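Local coordinates for zinc transport protein ZntB (Vibrio parahaemolyticus RIMD 2210633, PDB 3CK6), which probably mediates zinc uptake across the bacterial inner membrane as a zinc:proton symporter of the CorA family, working as a homopentamer with a funnel-shaped cytoplasmic domain, at the interface of chains A and B. Residues are numbered along the deposited sequence; one frame, centred on the assembly and turned at random. Chains: chain A/B, Putative membrane transport protein.

Contacts 1 and 2 lie about 42 Å apart, measured between the centres of their C-alpha atoms, and one element of chain A serves both: helix 209-246, the last of the cytoplasmic domain, which offers its first turns to contact 1 and its final turns to contact 2. Chain B answers with different elements, helix 54-60 and strand 68-71 in contact 1, the start of helix 173-199 and the end of its own long helix in contact 2. Contacts near both ends would fix the tilt of the helix against the neighbour, and repetition around the ring would shape the funnel of the pentamer.

Contact 1: the interface of chains A and B. Residues chain A 214, 217-218; chain B 55-56, 59, 68, 70, 72, 78.
The phenyl ring of A:Phe214 and the imidazole of B:His59 lie nearly parallel, their planes 13° apart and their centroids separated by 4.3 Å. The two side chains cross obliquely and the stack is offset: B:His59 CB sits over the centre of the phenyl face, making a CH-pi contact, whereas the imidazole slides towards the rim, where its ND1 comes within 3.4 Å of A:Phe214 CD1. Two torsions bring the rings together. A:Phe214 carries CG anti to its carbonyl carbon, and B:His59 swings CG roughly anti to its backbone nitrogen (chi1 -154°). A second imidazole, that of B:His70, turns its ND1 to the edge of the phenyl ring, the planes being 55° apart. The far rim of the phenyl group rests on helix 54-60, CE2 of A:Phe214 lying 3.6 Å from the backbone carbonyl O of B:Ala55 and CZ touching B:Thr56 at CB; B:Leu72 CD2 adds a looser contact.

One helical turn further on, A:Asn217 crosses both histidines at about a right angle. Its amide ND2 lies in the plane of the B:His59 ring, at the edge, 3.3 Å from CE1 of that ring, and gives a weak, bent hydrogen bond of 3.3 Å to B:Ser68 OG. That hydroxyl, OG of B:Ser68, is held from behind by B:His70 NE2 at 2.9 Å, a bond that should also restrain the rotation of the imidazole. Aromatic stacking thus carries most of this patch, docking the start of one subunit's long helix onto the neighbouring cytoplasmic domain within the pentamer.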
loop_
_atom_site.group_PDB
_atom_site.type_symbol
_atom_site.label_atom_id
_atom_site.label_comp_id
_atom_site.label_asym_id
_atom_site.label_seq_id
_atom_site.Cartn_x
_atom_site.Cartn_y
_atom_site.Cartn_z
ATOM N N PHE A 214 11.898 21.214 3.912
ATOM C CA PHE A 214 10.889 22.111 3.289
ATOM C C PHE A 214 10.668 21.800 1.795
ATOM O O PHE A 214 9.542 21.776 1.338
ATOM C CB PHE A 214 11.233 23.607 3.432
ATOM C CG PHE A 214 11.464 24.084 4.852
ATOM C CD1 PHE A 214 10.719 23.589 5.925
ATOM C CD2 PHE A 214 12.387 25.105 5.095
ATOM C CE1 PHE A 214 10.933 24.079 7.235
ATOM C CE2 PHE A 214 12.615 25.581 6.396
ATOM C CZ PHE A 214 11.888 25.067 7.461
ATOM N N ASN A 217 8.691 18.764 1.494
ATOM C CA ASN A 217 7.327 19.071 1.863
ATOM C C ASN A 217 6.570 19.739 0.694
ATOM O O ASN A 217 5.412 19.420 0.456
ATOM C CB ASN A 217 7.291 19.936 3.126
ATOM C CG ASN A 217 5.892 20.037 3.722
ATOM O OD1 ASN A 217 5.206 19.027 3.912
ATOM N ND2 ASN A 217 5.485 21.251 4.063
ATOM N N ASN A 218 7.234 20.632 -0.035
ATOM C CA ASN A 218 6.614 21.291 -1.205
ATOM C C ASN A 218 6.298 20.319 -2.332
ATOM O O ASN A 218 5.240 20.416 -2.949
ATOM C CB ASN A 218 7.505 22.435 -1.707
ATOM C CG ASN A 218 7.418 23.656 -0.822
ATOM O OD1 ASN A 218 6.347 23.996 -0.337
ATOM N ND2 ASN A 218 8.554 24.343 -0.621
ATOM N N ALA B 55 15.090 31.380 6.465
ATOM C CA ALA B 55 14.515 30.279 5.667
ATOM C C ALA B 55 13.337 29.568 6.333
ATOM O O ALA B 55 12.425 29.129 5.640
ATOM C CB ALA B 55 15.573 29.272 5.262
ATOM N N THR B 56 13.346 29.448 7.660
ATOM C CA THR B 56 12.155 28.916 8.338
ATOM C C THR B 56 11.005 29.933 8.329
ATOM O O THR B 56 9.843 29.560 8.160
ATOM C CB THR B 56 12.460 28.219 9.723
ATOM O OG1 THR B 56 11.654 28.772 10.782
ATOM C CG2 THR B 56 13.911 28.314 10.084
ATOM N N HIS B 59 9.254 29.519 5.058
ATOM C CA HIS B 59 8.295 28.406 4.999
ATOM C C HIS B 59 7.037 28.736 5.811
ATOM O O HIS B 59 5.909 28.432 5.395
ATOM C CB HIS B 59 8.912 27.064 5.441
ATOM C CG HIS B 59 8.236 25.856 4.852
ATOM N ND1 HIS B 59 7.557 24.932 5.619
ATOM C CD2 HIS B 59 8.118 25.431 3.570
ATOM C CE1 HIS B 59 7.058 23.988 4.838
ATOM N NE2 HIS B 59 7.396 24.259 3.592
ATOM N N SER B 68 1.698 19.493 8.171
ATOM C CA SER B 68 3.009 18.841 8.261
ATOM C C SER B 68 3.694 19.196 9.565
ATOM O O SER B 68 3.354 20.202 10.197
ATOM C CB SER B 68 3.899 19.241 7.078
ATOM O OG SER B 68 3.843 20.639 6.866
ATOM N N HIS B 70 7.647 19.695 11.161
ATOM C CA HIS B 70 9.059 19.918 10.813
ATOM C C HIS B 70 9.909 20.058 12.072
ATOM O O HIS B 70 9.821 21.090 12.735
ATOM C CB HIS B 70 9.190 21.196 9.954
ATOM C CG HIS B 70 8.284 21.207 8.760
ATOM N ND1 HIS B 70 8.725 20.921 7.487
ATOM C CD2 HIS B 70 6.950 21.434 8.655
ATOM C CE1 HIS B 70 7.703 20.982 6.647
ATOM N NE2 HIS B 70 6.615 21.289 7.332
ATOM N N LEU B 72 13.081 21.179 13.971
ATOM C CA LEU B 72 14.046 22.204 13.651
ATOM C C LEU B 72 15.150 22.062 14.691
ATOM O O LEU B 72 15.331 20.975 15.231
ATOM C CB LEU B 72 13.384 23.582 13.632
ATOM C CG LEU B 72 12.226 23.707 12.610
ATOM C CD1 LEU B 72 11.428 24.950 12.916
ATOM C CD2 LEU B 72 12.782 23.760 11.188
HETATM N N MSE B 78 8.209 23.270 13.678
HETATM C CA MSE B 78 7.080 23.938 13.050
HETATM C C MSE B 78 6.010 22.891 12.811
HETATM O O MSE B 78 6.308 21.764 12.387
HETATM C CB MSE B 78 7.489 24.585 11.719
HETATM C CG MSE B 78 6.353 25.325 11.000
HETATM SE SE MSE B 78 6.886 25.992 9.246
HETATM C CE MSE B 78 8.604 26.777 9.759
#

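Contact 2: the interface of chains A and B. Residues chain A 238, 242, 245-246; chain B 171, 173-174, 240, 244.
Guanidinium nitrogen NH2 of B:Arg244 is gripped by a hydrogen bond to A:His242 ND1, 2.9 Å long, weak and bent to 120° at the hydrogen. The nitrogen ND1 lies in the guanidinium plane, at its edge, although the imidazole itself is turned 55° from that plane. Also in the plane at the guanidinium edge, NE of B:Arg244 forms a long salt bridge of 3.6 Å to the carboxylate oxygen A:Glu246 OE2. The aliphatic CB of A:Asp245 covers one guanidinium face, and B:Ile240 CG2 lies over the other, so the flat group is held between two carbon surfaces. An extended stretch from CG to NE carries the arginine out to this position.

A:His242 points its ring into chain B with CG anti to the backbone nitrogen (chi1 -180°). A:Glu246 CG, from the same helix, lies over one face. Against the other comes the edge of B:His173, nearly perpendicular, with its NE2 3.4 Å from A:His242 CE1. B:Tyr171 meets the imidazole rim in its plane, CD2 of B:Tyr171 standing 3.3 Å from A:His242 CE1, while B:Ile240 CD1 backs the phenol ring. The nearby carboxylates may temper the arginine's charge, and that charge would favour a neutral A:His242. By wedging this histidine between neighbouring helices, the site fastens the C-terminal ends of the long helices of adjacent subunits in the pentamer.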
loop_
_atom_site.group_PDB
_atom_site.type_symbol
_atom_site.label_atom_id
_atom_site.label_comp_id
_atom_site.label_asym_id
_atom_site.label_seq_id
_atom_site.Cartn_x
_atom_site.Cartn_y
_atom_site.Cartn_z
ATOM N N ASP A 238 -18.863 13.282 -13.530
ATOM C CA ASP A 238 -20.060 12.695 -12.943
ATOM C C ASP A 238 -21.196 13.715 -12.967
ATOM O O ASP A 238 -22.338 13.370 -13.280
ATOM C CB ASP A 238 -19.807 12.229 -11.501
ATOM C CG ASP A 238 -18.970 10.946 -11.421
ATOM O OD1 ASP A 238 -18.505 10.626 -10.303
ATOM O OD2 ASP A 238 -18.785 10.248 -12.450
ATOM N N HIS A 242 -24.839 13.174 -14.557
ATOM C CA HIS A 242 -26.068 13.320 -13.783
ATOM C C HIS A 242 -26.989 14.364 -14.414
ATOM O O HIS A 242 -28.194 14.136 -14.545
ATOM C CB HIS A 242 -25.763 13.674 -12.321
ATOM C CG HIS A 242 -26.990 13.838 -11.475
ATOM N ND1 HIS A 242 -27.763 12.770 -11.072
ATOM C CD2 HIS A 242 -27.579 14.944 -10.961
ATOM C CE1 HIS A 242 -28.777 13.209 -10.349
ATOM N NE2 HIS A 242 -28.690 14.526 -10.266
ATOM N N ASP A 245 -28.626 13.121 -17.796
ATOM C CA ASP A 245 -29.646 12.109 -17.522
ATOM C C ASP A 245 -30.870 12.657 -16.773
ATOM O O ASP A 245 -31.954 12.057 -16.817
ATOM C CB ASP A 245 -29.035 10.934 -16.764
ATOM C CG ASP A 245 -28.181 10.046 -17.652
ATOM O OD1 ASP A 245 -28.692 9.001 -18.107
ATOM O OD2 ASP A 245 -27.005 10.391 -17.904
ATOM N N GLU A 246 -30.693 13.792 -16.091
ATOM C CA GLU A 246 -31.786 14.466 -15.370
ATOM C C GLU A 246 -32.524 15.523 -16.208
ATOM O O GLU A 246 -33.677 15.848 -15.909
ATOM C CB GLU A 246 -31.296 15.088 -14.051
ATOM C CG GLU A 246 -30.847 14.086 -12.975
ATOM C CD GLU A 246 -31.995 13.319 -12.323
ATOM O OE1 GLU A 246 -32.973 13.955 -11.858
ATOM O OE2 GLU A 246 -31.906 12.070 -12.262
ATOM N N TYR B 171 -31.179 15.229 -4.180
ATOM C CA TYR B 171 -30.023 14.802 -4.969
ATOM C C TYR B 171 -28.890 15.813 -4.834
ATOM O O TYR B 171 -28.482 16.445 -5.814
ATOM C CB TYR B 171 -30.405 14.639 -6.449
ATOM C CG TYR B 171 -31.224 13.410 -6.831
ATOM C CD1 TYR B 171 -31.999 12.713 -5.898
ATOM C CD2 TYR B 171 -31.253 12.976 -8.153
ATOM C CE1 TYR B 171 -32.770 11.595 -6.281
ATOM C CE2 TYR B 171 -32.015 11.875 -8.545
ATOM C CZ TYR B 171 -32.766 11.188 -7.608
ATOM O OH TYR B 171 -33.493 10.097 -8.022
ATOM N N HIS B 173 -25.870 15.043 -3.858
ATOM C CA HIS B 173 -24.733 14.127 -3.725
ATOM C C HIS B 173 -23.446 14.684 -4.318
ATOM O O HIS B 173 -22.363 14.364 -3.853
ATOM C CB HIS B 173 -25.054 12.750 -4.333
ATOM C CG HIS B 173 -25.776 12.815 -5.645
ATOM N ND1 HIS B 173 -25.130 12.722 -6.860
ATOM C CD2 HIS B 173 -27.087 12.979 -5.931
ATOM C CE1 HIS B 173 -26.013 12.819 -7.837
ATOM N NE2 HIS B 173 -27.210 12.974 -7.302
ATOM N N ILE B 174 -23.571 15.505 -5.355
ATOM C CA ILE B 174 -22.397 16.085 -5.992
ATOM C C ILE B 174 -21.776 17.163 -5.108
ATOM O O ILE B 174 -20.559 17.179 -4.941
ATOM C CB ILE B 174 -22.687 16.556 -7.438
ATOM C CG1 ILE B 174 -22.702 15.341 -8.379
ATOM C CG2 ILE B 174 -21.637 17.555 -7.920
ATOM C CD1 ILE B 174 -23.564 15.529 -9.601
ATOM N N ILE B 240 -29.286 5.888 -7.958
ATOM C CA ILE B 240 -29.921 6.774 -8.939
ATOM C C ILE B 240 -29.831 6.202 -10.359
ATOM O O ILE B 240 -30.853 6.071 -11.052
ATOM C CB ILE B 240 -29.305 8.196 -8.906
ATOM C CG1 ILE B 240 -29.548 8.849 -7.546
ATOM C CG2 ILE B 240 -29.894 9.072 -10.016
ATOM C CD1 ILE B 240 -28.681 10.058 -7.292
ATOM N N ARG B 244 -32.833 4.992 -12.817
ATOM C CA ARG B 244 -33.028 5.588 -14.148
ATOM C C ARG B 244 -33.346 4.568 -15.243
ATOM O O ARG B 244 -34.144 4.849 -16.136
ATOM C CB ARG B 244 -31.799 6.396 -14.578
ATOM C CG ARG B 244 -31.618 7.731 -13.878
ATOM C CD ARG B 244 -30.586 8.576 -14.610
ATOM N NE ARG B 244 -29.906 9.520 -13.722
ATOM C CZ ARG B 244 -28.613 9.458 -13.388
ATOM N NH1 ARG B 244 -27.824 8.503 -13.871
ATOM N NH2 ARG B 244 -28.100 10.362 -12.569
#